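Local atomic coordinates of putative tetR-family transcriptional regulatory protein (Streptomyces coelicolor, PDB entry 2DG8), a protein that probably acts as a dimeric transcriptional regulator of the TetR family, binding operator DNA through N-terminal helix-turn-helix domains. Residues A28-R33 against T51-L56; V71-L76 against L135-D140; D91-L96 against A168-A173. One frame throughout, in Å; residues are numbered along the deposited sequence.

Contact 1: residues A28-R33 against T51-L56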
loop_
_atom_site.group_PDB
_atom_site.type_symbol
_atom_site.label_atom_id
_atom_site.label_comp_id
_atom_site.label_asym_id
_atom_site.label_seq_id
_atom_site.Cartn_x
_atom_site.Cartn_y
_atom_site.Cartn_z
ATOM N N ALA A 28 -10.502 -13.121 1.826
ATOM C CA ALA A 28 -11.687 -13.703 2.461
ATOM C C ALA A 28 -12.147 -15.026 1.835
ATOM O O ALA A 28 -12.831 -15.812 2.481
ATOM C CB ALA A 28 -12.836 -12.694 2.455
ATOM N N ARG A 29 -11.763 -15.269 0.585
ATOM C CA ARG A 29 -12.146 -16.492 -0.107
ATOM C C ARG A 29 -11.210 -17.661 0.181
ATOM O O ARG A 29 -11.367 -18.742 -0.393
ATOM C CB ARG A 29 -12.199 -16.241 -1.615
ATOM C CG ARG A 29 -13.385 -15.402 -2.052
ATOM C CD ARG A 29 -14.652 -16.245 -2.133
ATOM N NE ARG A 29 -14.605 -17.171 -3.264
ATOM C CZ ARG A 29 -15.601 -17.981 -3.614
ATOM N NH1 ARG A 29 -15.467 -18.789 -4.659
ATOM N NH2 ARG A 29 -16.733 -17.982 -2.918
ATOM N N VAL A 30 -10.231 -17.447 1.054
ATOM C CA VAL A 30 -9.298 -18.517 1.386
ATOM C C VAL A 30 -9.988 -19.636 2.159
ATOM O O VAL A 30 -10.600 -19.398 3.195
ATOM C CB VAL A 30 -8.110 -18.009 2.247
ATOM C CG1 VAL A 30 -7.325 -19.200 2.808
ATOM C CG2 VAL A 30 -7.185 -17.126 1.406
ATOM N N SER A 31 -9.902 -20.855 1.643
ATOM C CA SER A 31 -10.487 -21.999 2.330
ATOM C C SER A 31 -9.761 -23.251 1.895
ATOM O O SER A 31 -9.236 -23.326 0.782
ATOM C CB SER A 31 -11.987 -22.138 2.036
ATOM O OG SER A 31 -12.228 -22.754 0.782
ATOM N N HIS A 32 -9.727 -24.224 2.794
ATOM C CA HIS A 32 -9.079 -25.500 2.549
ATOM C C HIS A 32 -9.581 -26.201 1.296
ATOM O O HIS A 32 -8.790 -26.714 0.507
ATOM C CB HIS A 32 -9.273 -26.403 3.766
ATOM C CG HIS A 32 -8.336 -26.099 4.887
ATOM N ND1 HIS A 32 -8.702 -26.188 6.212
ATOM C CD2 HIS A 32 -7.040 -25.705 4.878
ATOM C CE1 HIS A 32 -7.672 -25.860 6.973
ATOM N NE2 HIS A 32 -6.653 -25.565 6.189
ATOM N N ARG A 33 -10.896 -26.224 1.109
ATOM C CA ARG A 33 -11.470 -26.883 -0.060
ATOM C C ARG A 33 -11.085 -26.224 -1.383
ATOM O O ARG A 33 -10.670 -26.905 -2.324
ATOM C CB ARG A 33 -12.994 -26.943 0.061
ATOM C CG ARG A 33 -13.521 -28.252 0.650
ATOM C CD ARG A 33 -14.452 -28.012 1.830
ATOM N NE ARG A 33 -15.468 -27.003 1.534
ATOM C CZ ARG A 33 -16.456 -26.670 2.362
ATOM N NH1 ARG A 33 -16.566 -27.271 3.541
ATOM N NH2 ARG A 33 -17.330 -25.733 2.015
ATOM N N THR A 51 -0.838 -26.787 10.132
ATOM C CA THR A 51 -1.530 -26.811 11.416
ATOM C C THR A 51 -2.823 -26.014 11.394
ATOM O O THR A 51 -3.720 -26.251 12.199
ATOM C CB THR A 51 -0.630 -26.255 12.544
ATOM O OG1 THR A 51 -0.342 -24.870 12.304
ATOM C CG2 THR A 51 0.676 -27.034 12.607
ATOM N N GLY A 52 -2.921 -25.070 10.468
ATOM C CA GLY A 52 -4.112 -24.244 10.377
ATOM C C GLY A 52 -3.937 -23.183 9.309
ATOM O O GLY A 52 -2.876 -23.103 8.685
ATOM N N ILE A 53 -4.958 -22.354 9.119
ATOM C CA ILE A 53 -4.924 -21.313 8.098
ATOM C C ILE A 53 -3.852 -20.253 8.332
ATOM O O ILE A 53 -3.308 -19.695 7.375
ATOM C CB ILE A 53 -6.303 -20.612 7.966
ATOM C CG1 ILE A 53 -6.666 -20.456 6.489
ATOM C CG2 ILE A 53 -6.273 -19.230 8.612
ATOM C CD1 ILE A 53 -7.091 -21.757 5.821
ATOM N N GLU A 54 -3.547 -19.978 9.598
ATOM C CA GLU A 54 -2.544 -18.974 9.916
ATOM C C GLU A 54 -1.164 -19.395 9.432
ATOM O O GLU A 54 -0.478 -18.618 8.777
ATOM C CB GLU A 54 -2.485 -18.695 11.420
ATOM C CG GLU A 54 -1.589 -17.502 11.740
ATOM C CD GLU A 54 -1.431 -17.239 13.224
ATOM O OE1 GLU A 54 -1.302 -16.049 13.603
ATOM O OE2 GLU A 54 -1.422 -18.212 14.011
ATOM N N GLN A 55 -0.747 -20.615 9.758
ATOM C CA GLN A 55 0.558 -21.073 9.303
ATOM C C GLN A 55 0.582 -21.089 7.773
ATOM O O GLN A 55 1.572 -20.709 7.151
ATOM C CB GLN A 55 0.856 -22.479 9.817
ATOM C CG GLN A 55 2.160 -23.028 9.270
ATOM C CD GLN A 55 2.391 -24.464 9.668
ATOM O OE1 GLN A 55 1.681 -25.371 9.224
ATOM N NE2 GLN A 55 3.383 -24.684 10.521
ATOM N N LEU A 56 -0.516 -21.546 7.180
ATOM C CA LEU A 56 -0.652 -21.613 5.724
ATOM C C LEU A 56 -0.455 -20.202 5.155
ATOM O O LEU A 56 0.367 -19.991 4.261
ATOM C CB LEU A 56 -2.051 -22.159 5.376
ATOM C CG LEU A 56 -2.478 -22.632 3.978
ATOM C CD1 LEU A 56 -3.223 -21.529 3.286
ATOM C CD2 LEU A 56 -1.271 -23.112 3.155
#
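The side chain of I53 lies against V30 and the ring of H32, within the helix-turn-helix DNA-binding domain expected of a TetR-family regulator. Helices 32-39 and 44-49 form the helix-turn-helix, and the contact joins the approach to its first helix with the start of the long helix 53-77, which leads to the C-terminal domain. I53 and V30 run antiparallel alongside each other, CG1 of I53 lying 3.9 Å from CG1 of V30. That valine methyl is put there by a chi1 of 168°, which sets CG1 anti to the backbone N. The I53 chain ends over the imidazole: CD1 sits above one face of H32, 4.2 Å from the ring centroid and 25° off the ring normal, a CH-pi contact displaced to the rim, where NE2 is the nearest ring atom. NE2 of H32, covered here, finds no hydrogen-bond partner in the model. V30 lies between I53 and the side chains of L21, I22 and I35, so the contact borders helices 10-25 and 32-39. S31 is the N-cap of helix 32-39, its OG bonded to the backbone N of R34. G52 holds the N-cap position of helix 53-77, and its O accepts L56 N in the first turn. Just before it, the backbone N of T51 reaches OE1 of Q55 at 3.0 Å, coming from above the amide carbonyl plane, 44° out of it.

Contact 2: residues V71-L76 against L135-D140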
loop_
_atom_site.group_PDB
_atom_site.type_symbol
_atom_site.label_atom_id
_atom_site.label_comp_id
_atom_site.label_asym_id
_atom_site.label_seq_id
_atom_site.Cartn_x
_atom_site.Cartn_y
_atom_site.Cartn_z
ATOM N N VAL A 71 13.604 -10.067 -6.402
ATOM C CA VAL A 71 13.519 -9.105 -7.493
ATOM C C VAL A 71 14.472 -7.958 -7.181
ATOM O O VAL A 71 15.078 -7.382 -8.084
ATOM C CB VAL A 71 12.089 -8.558 -7.673
ATOM C CG1 VAL A 71 12.079 -7.490 -8.753
ATOM C CG2 VAL A 71 11.150 -9.689 -8.072
ATOM N N PHE A 72 14.594 -7.635 -5.896
ATOM C CA PHE A 72 15.500 -6.585 -5.459
ATOM C C PHE A 72 16.921 -7.066 -5.745
ATOM O O PHE A 72 17.752 -6.320 -6.265
ATOM C CB PHE A 72 15.332 -6.321 -3.957
ATOM C CG PHE A 72 14.261 -5.306 -3.630
ATOM C CD1 PHE A 72 14.586 -4.131 -2.960
ATOM C CD2 PHE A 72 12.942 -5.510 -4.015
ATOM C CE1 PHE A 72 13.610 -3.170 -2.671
ATOM C CE2 PHE A 72 11.952 -4.557 -3.732
ATOM C CZ PHE A 72 12.290 -3.385 -3.063
ATOM N N ASP A 73 17.179 -8.327 -5.414
ATOM C CA ASP A 73 18.484 -8.927 -5.629
ATOM C C ASP A 73 18.835 -8.938 -7.109
ATOM O O ASP A 73 19.964 -8.628 -7.492
ATOM C CB ASP A 73 18.504 -10.359 -5.110
ATOM C CG ASP A 73 19.878 -10.985 -5.209
ATOM O OD1 ASP A 73 19.979 -12.224 -5.092
ATOM O OD2 ASP A 73 20.858 -10.228 -5.396
ATOM N N GLU A 74 17.863 -9.299 -7.940
ATOM C CA GLU A 74 18.079 -9.343 -9.379
ATOM C C GLU A 74 18.568 -7.996 -9.924
ATOM O O GLU A 74 19.534 -7.941 -10.689
ATOM C CB GLU A 74 16.787 -9.734 -10.101
ATOM C CG GLU A 74 16.973 -9.978 -11.599
ATOM C CD GLU A 74 15.656 -10.114 -12.353
ATOM O OE1 GLU A 74 14.800 -10.926 -11.938
ATOM O OE2 GLU A 74 15.483 -9.408 -13.371
ATOM N N HIS A 75 17.895 -6.916 -9.535
ATOM C CA HIS A 75 18.258 -5.584 -10.005
ATOM C C HIS A 75 19.494 -5.009 -9.340
ATOM O O HIS A 75 20.401 -4.526 -10.020
ATOM C CB HIS A 75 17.097 -4.600 -9.803
ATOM C CG HIS A 75 15.990 -4.764 -10.793
ATOM N ND1 HIS A 75 15.014 -5.728 -10.664
ATOM C CD2 HIS A 75 15.733 -4.119 -11.955
ATOM C CE1 HIS A 75 14.202 -5.670 -11.704
ATOM N NE2 HIS A 75 14.616 -4.703 -12.503
ATOM N N LEU A 76 19.516 -5.053 -8.012
ATOM C CA LEU A 76 20.618 -4.502 -7.235
ATOM C C LEU A 76 21.900 -5.326 -7.294
ATOM O O LEU A 76 23.003 -4.774 -7.309
ATOM C CB LEU A 76 20.190 -4.324 -5.775
ATOM C CG LEU A 76 19.161 -3.236 -5.437
ATOM C CD1 LEU A 76 19.760 -1.853 -5.686
ATOM C CD2 LEU A 76 17.919 -3.424 -6.268
ATOM N N LEU A 135 19.858 -3.310 -0.408
ATOM C CA LEU A 135 20.034 -1.886 -0.641
ATOM C C LEU A 135 21.334 -1.432 0.018
ATOM O O LEU A 135 22.050 -0.584 -0.516
ATOM C CB LEU A 135 18.851 -1.118 -0.059
ATOM C CG LEU A 135 17.828 -0.379 -0.927
ATOM C CD1 LEU A 135 17.702 -0.919 -2.350
ATOM C CD2 LEU A 135 16.522 -0.451 -0.187
ATOM N N GLU A 136 21.637 -2.013 1.174
ATOM C CA GLU A 136 22.847 -1.656 1.900
ATOM C C GLU A 136 24.124 -2.163 1.241
ATOM O O GLU A 136 25.218 -1.916 1.742
ATOM C CB GLU A 136 22.778 -2.156 3.338
ATOM C CG GLU A 136 21.699 -1.481 4.156
ATOM C CD GLU A 136 21.721 -1.923 5.596
ATOM O OE1 GLU A 136 20.745 -1.641 6.322
ATOM O OE2 GLU A 136 22.723 -2.547 6.003
ATOM N N LYS A 137 23.990 -2.875 0.130
ATOM C CA LYS A 137 25.167 -3.350 -0.574
ATOM C C LYS A 137 25.724 -2.182 -1.387
ATOM O O LYS A 137 26.816 -2.266 -1.948
ATOM C CB LYS A 137 24.817 -4.509 -1.509
ATOM C CG LYS A 137 24.454 -5.799 -0.796
ATOM C CD LYS A 137 24.144 -6.903 -1.801
ATOM C CE LYS A 137 23.597 -8.150 -1.113
ATOM N NZ LYS A 137 23.258 -9.206 -2.114
ATOM N N HIS A 138 24.971 -1.084 -1.438
ATOM C CA HIS A 138 25.402 0.085 -2.192
ATOM C C HIS A 138 25.283 1.399 -1.433
ATOM O O HIS A 138 25.999 2.349 -1.732
ATOM C CB HIS A 138 24.610 0.206 -3.497
ATOM C CG HIS A 138 24.729 -0.983 -4.398
ATOM N ND1 HIS A 138 23.904 -2.083 -4.294
ATOM C CD2 HIS A 138 25.565 -1.235 -5.432
ATOM C CE1 HIS A 138 24.225 -2.959 -5.229
ATOM N NE2 HIS A 138 25.229 -2.468 -5.934
ATOM N N PHE A 139 24.373 1.460 -0.467
ATOM C CA PHE A 139 24.168 2.681 0.305
ATOM C C PHE A 139 24.273 2.397 1.792
ATOM O O PHE A 139 24.087 1.259 2.223
ATOM C CB PHE A 139 22.783 3.266 0.006
ATOM C CG PHE A 139 22.519 3.490 -1.461
ATOM C CD1 PHE A 139 23.002 4.625 -2.104
ATOM C CD2 PHE A 139 21.819 2.545 -2.206
ATOM C CE1 PHE A 139 22.794 4.814 -3.470
ATOM C CE2 PHE A 139 21.606 2.723 -3.570
ATOM C CZ PHE A 139 22.096 3.858 -4.203
ATOM N N ASP A 140 24.564 3.437 2.572
ATOM C CA ASP A 140 24.673 3.298 4.020
ATOM C C ASP A 140 23.299 2.925 4.587
ATOM O O ASP A 140 22.276 3.141 3.933
ATOM C CB ASP A 140 25.188 4.604 4.644
ATOM C CG ASP A 140 24.208 5.755 4.505
ATOM O OD1 ASP A 140 23.207 5.788 5.254
ATOM O OD2 ASP A 140 24.441 6.634 3.648
#
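L76 meets segment 135-140 with two groups, its side chain on L135 and its carbonyl O at H138. The leucines cross obliquely, CD1 of L76 lying 4.0 Å from CD1 of L135. H138 has CG anti to its carbonyl carbon (chi1 -59°), which turns the ring edge toward the backbone: CE1 comes to 3.0 Å from L76 O, near the ring plane, a close C-H to oxygen approach, while NE2 is badly angled for that oxygen and bonds instead to A79 O. ND1 of H138, covered here, has no partner in the model. With an alanine for this histidine, the carbonyl of A79 would probably lose its imidazole N-H and a gap would open beside L76 O. The extended chain of K137 brings NZ to 4.2 Å from D73 OD2, too far for a salt bridge. Behind this shell, L135 O accepts both H138 N and F139 N, and D140 caps the next helix through OD1 to T143 N. This is packing in the all-helical C-terminal domain of the TetR fold: the turn between helices 121-135 and 141-159 meets the end of helix 53-77, and H138 also rests on A85 of helix 82-98.

Contact 3: residues D91-L96 against A168-A173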
loop_
_atom_site.group_PDB
_atom_site.type_symbol
_atom_site.label_atom_id
_atom_site.label_comp_id
_atom_site.label_asym_id
_atom_site.label_seq_id
_atom_site.Cartn_x
_atom_site.Cartn_y
_atom_site.Cartn_z
ATOM N N ASP A 91 14.745 1.030 -12.304
ATOM C CA ASP A 91 14.243 -0.120 -13.044
ATOM C C ASP A 91 13.340 -0.942 -12.143
ATOM O O ASP A 91 12.287 -1.426 -12.561
ATOM C CB ASP A 91 15.412 -0.997 -13.519
ATOM C CG ASP A 91 16.253 -0.323 -14.574
ATOM O OD1 ASP A 91 17.378 -0.799 -14.833
ATOM O OD2 ASP A 91 15.788 0.677 -15.153
ATOM N N LEU A 92 13.774 -1.104 -10.901
ATOM C CA LEU A 92 13.030 -1.883 -9.920
ATOM C C LEU A 92 11.652 -1.257 -9.708
ATOM O O LEU A 92 10.640 -1.947 -9.728
ATOM C CB LEU A 92 13.784 -1.893 -8.594
ATOM C CG LEU A 92 13.824 -3.124 -7.690
ATOM C CD1 LEU A 92 14.266 -2.666 -6.305
ATOM C CD2 LEU A 92 12.476 -3.807 -7.610
ATOM N N VAL A 93 11.628 0.054 -9.490
ATOM C CA VAL A 93 10.383 0.769 -9.257
ATOM C C VAL A 93 9.395 0.610 -10.401
ATOM O O VAL A 93 8.218 0.342 -10.167
ATOM C CB VAL A 93 10.631 2.275 -9.033
ATOM C CG1 VAL A 93 9.322 3.048 -9.187
ATOM C CG2 VAL A 93 11.209 2.500 -7.639
ATOM N N HIS A 94 9.861 0.786 -11.636
ATOM C CA HIS A 94 8.951 0.658 -12.766
ATOM C C HIS A 94 8.480 -0.778 -12.990
ATOM O O HIS A 94 7.309 -1.022 -13.290
ATOM C CB HIS A 94 9.588 1.256 -14.025
ATOM C CG HIS A 94 9.606 2.757 -14.015
ATOM N ND1 HIS A 94 9.086 3.512 -15.044
ATOM C CD2 HIS A 94 10.007 3.639 -13.070
ATOM C CE1 HIS A 94 9.157 4.792 -14.730
ATOM N NE2 HIS A 94 9.712 4.898 -13.536
ATOM N N GLU A 95 9.373 -1.736 -12.810
ATOM C CA GLU A 95 8.975 -3.125 -12.985
ATOM C C GLU A 95 7.919 -3.525 -11.938
ATOM O O GLU A 95 6.906 -4.127 -12.269
ATOM C CB GLU A 95 10.190 -4.047 -12.877
ATOM C CG GLU A 95 9.843 -5.514 -13.071
ATOM C CD GLU A 95 11.059 -6.425 -13.035
ATOM O OE1 GLU A 95 12.104 -6.050 -13.618
ATOM O OE2 GLU A 95 10.959 -7.519 -12.442
ATOM N N LEU A 96 8.153 -3.172 -10.679
ATOM C CA LEU A 96 7.217 -3.523 -9.613
ATOM C C LEU A 96 5.871 -2.822 -9.740
ATOM O O LEU A 96 4.860 -3.346 -9.289
ATOM C CB LEU A 96 7.797 -3.177 -8.243
ATOM C CG LEU A 96 9.067 -3.844 -7.706
ATOM C CD1 LEU A 96 9.506 -3.083 -6.451
ATOM C CD2 LEU A 96 8.817 -5.315 -7.392
ATOM N N ALA A 168 12.412 9.644 -15.560
ATOM C CA ALA A 168 13.239 10.794 -15.185
ATOM C C ALA A 168 12.861 11.274 -13.783
ATOM O O ALA A 168 13.723 11.556 -12.953
ATOM C CB ALA A 168 13.067 11.931 -16.197
ATOM N N LEU A 169 11.563 11.363 -13.523
ATOM C CA LEU A 169 11.071 11.784 -12.218
ATOM C C LEU A 169 11.462 10.742 -11.169
ATOM O O LEU A 169 11.835 11.087 -10.057
ATOM C CB LEU A 169 9.544 11.946 -12.272
ATOM C CG LEU A 169 8.786 12.543 -11.081
ATOM C CD1 LEU A 169 8.705 11.529 -9.954
ATOM C CD2 LEU A 169 9.464 13.821 -10.634
ATOM N N THR A 170 11.375 9.464 -11.524
ATOM C CA THR A 170 11.742 8.400 -10.598
ATOM C C THR A 170 13.244 8.481 -10.291
ATOM O O THR A 170 13.663 8.417 -9.139
ATOM C CB THR A 170 11.428 6.987 -11.180
ATOM O OG1 THR A 170 10.009 6.833 -11.364
ATOM C CG2 THR A 170 11.921 5.892 -10.215
ATOM N N LEU A 171 14.048 8.645 -11.331
ATOM C CA LEU A 171 15.489 8.710 -11.158
ATOM C C LEU A 171 15.920 9.911 -10.323
ATOM O O LEU A 171 16.841 9.809 -9.520
ATOM C CB LEU A 171 16.167 8.740 -12.526
ATOM C CG LEU A 171 17.646 8.373 -12.521
ATOM C CD1 LEU A 171 17.841 6.954 -11.965
ATOM C CD2 LEU A 171 18.176 8.479 -13.946
ATOM N N GLU A 172 15.246 11.045 -10.495
ATOM C CA GLU A 172 15.588 12.242 -9.729
ATOM C C GLU A 172 15.313 12.065 -8.235
ATOM O O GLU A 172 16.129 12.445 -7.403
ATOM C CB GLU A 172 14.811 13.467 -10.237
ATOM C CG GLU A 172 15.344 14.780 -9.674
ATOM C CD GLU A 172 14.556 15.990 -10.132
ATOM O OE1 GLU A 172 13.411 16.178 -9.664
ATOM O OE2 GLU A 172 15.078 16.757 -10.969
ATOM N N ALA A 173 14.158 11.504 -7.893
ATOM C CA ALA A 173 13.812 11.300 -6.482
ATOM C C ALA A 173 14.856 10.384 -5.861
ATOM O O ALA A 173 15.331 10.606 -4.745
ATOM C CB ALA A 173 12.421 10.677 -6.354
#
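T170 divides its two branches between V93 and H94 through a chi1 of -64°, which places OG1 beside its own backbone N and CG2 anti to that N. H94 answers with a chi1 of -74°, its CG anti to the carbonyl carbon, and this carries the ring toward helix 167-177. NE2 of H94 and OG1 of T170 then form a hydrogen bond of 2.9 Å, bent to 151°, in which either atom could be the donor. The hydroxyl lies at the edge of the imidazole, near its plane, and CB of T170 follows in the ring plane at 3.6 Å from NE2 of H94. The methyl branch works differently: V93 and T170 reach each other tip to tip, CG1 of the valine 4.0 Å from CG2 of the threonine. Helices 82-98 and 167-177 are joined in this way inside the all-helical C-terminal domain of the TetR fold, the part that in relatives carries effector binding and dimerisation. L154 of helix 141-159 packs on both V93 and T170, while H94 also touches R158 of that helix. T170 OG1 has its stronger polar partner in H165, through NE2 of that ring, so two imidazoles meet at the hydroxyl of this buried threonine, which probably limits its rotation. Another face of helix 167-177 meets the second subunit: L169 and A173 pack on Q146 of that subunit, whose NE2 also makes a weak hydrogen bond to E172 OE1.

How the contacts relate
Helix 53-77 runs from contact 1 to contact 2, whose centres lie 33 Å apart on opposite sides of the chain's centre, and so spans from the presumed DNA-binding domain into the C-terminal one. Contact 3 is 36 Å from contact 1, centre to centre, but only 14 Å from contact 2, which it touches. There helices 53-77 and 82-98 pack together: L92 CD1 lies 3.7 Å from both F72 CD1 and L76 CD2. Along the chain, contacts 2 and 3 interleave, whereas contact 1 closes before either opens. The second subunit lies within reach of three residues of contact 3 and one of contact 1, and touches neither segment of contact 2.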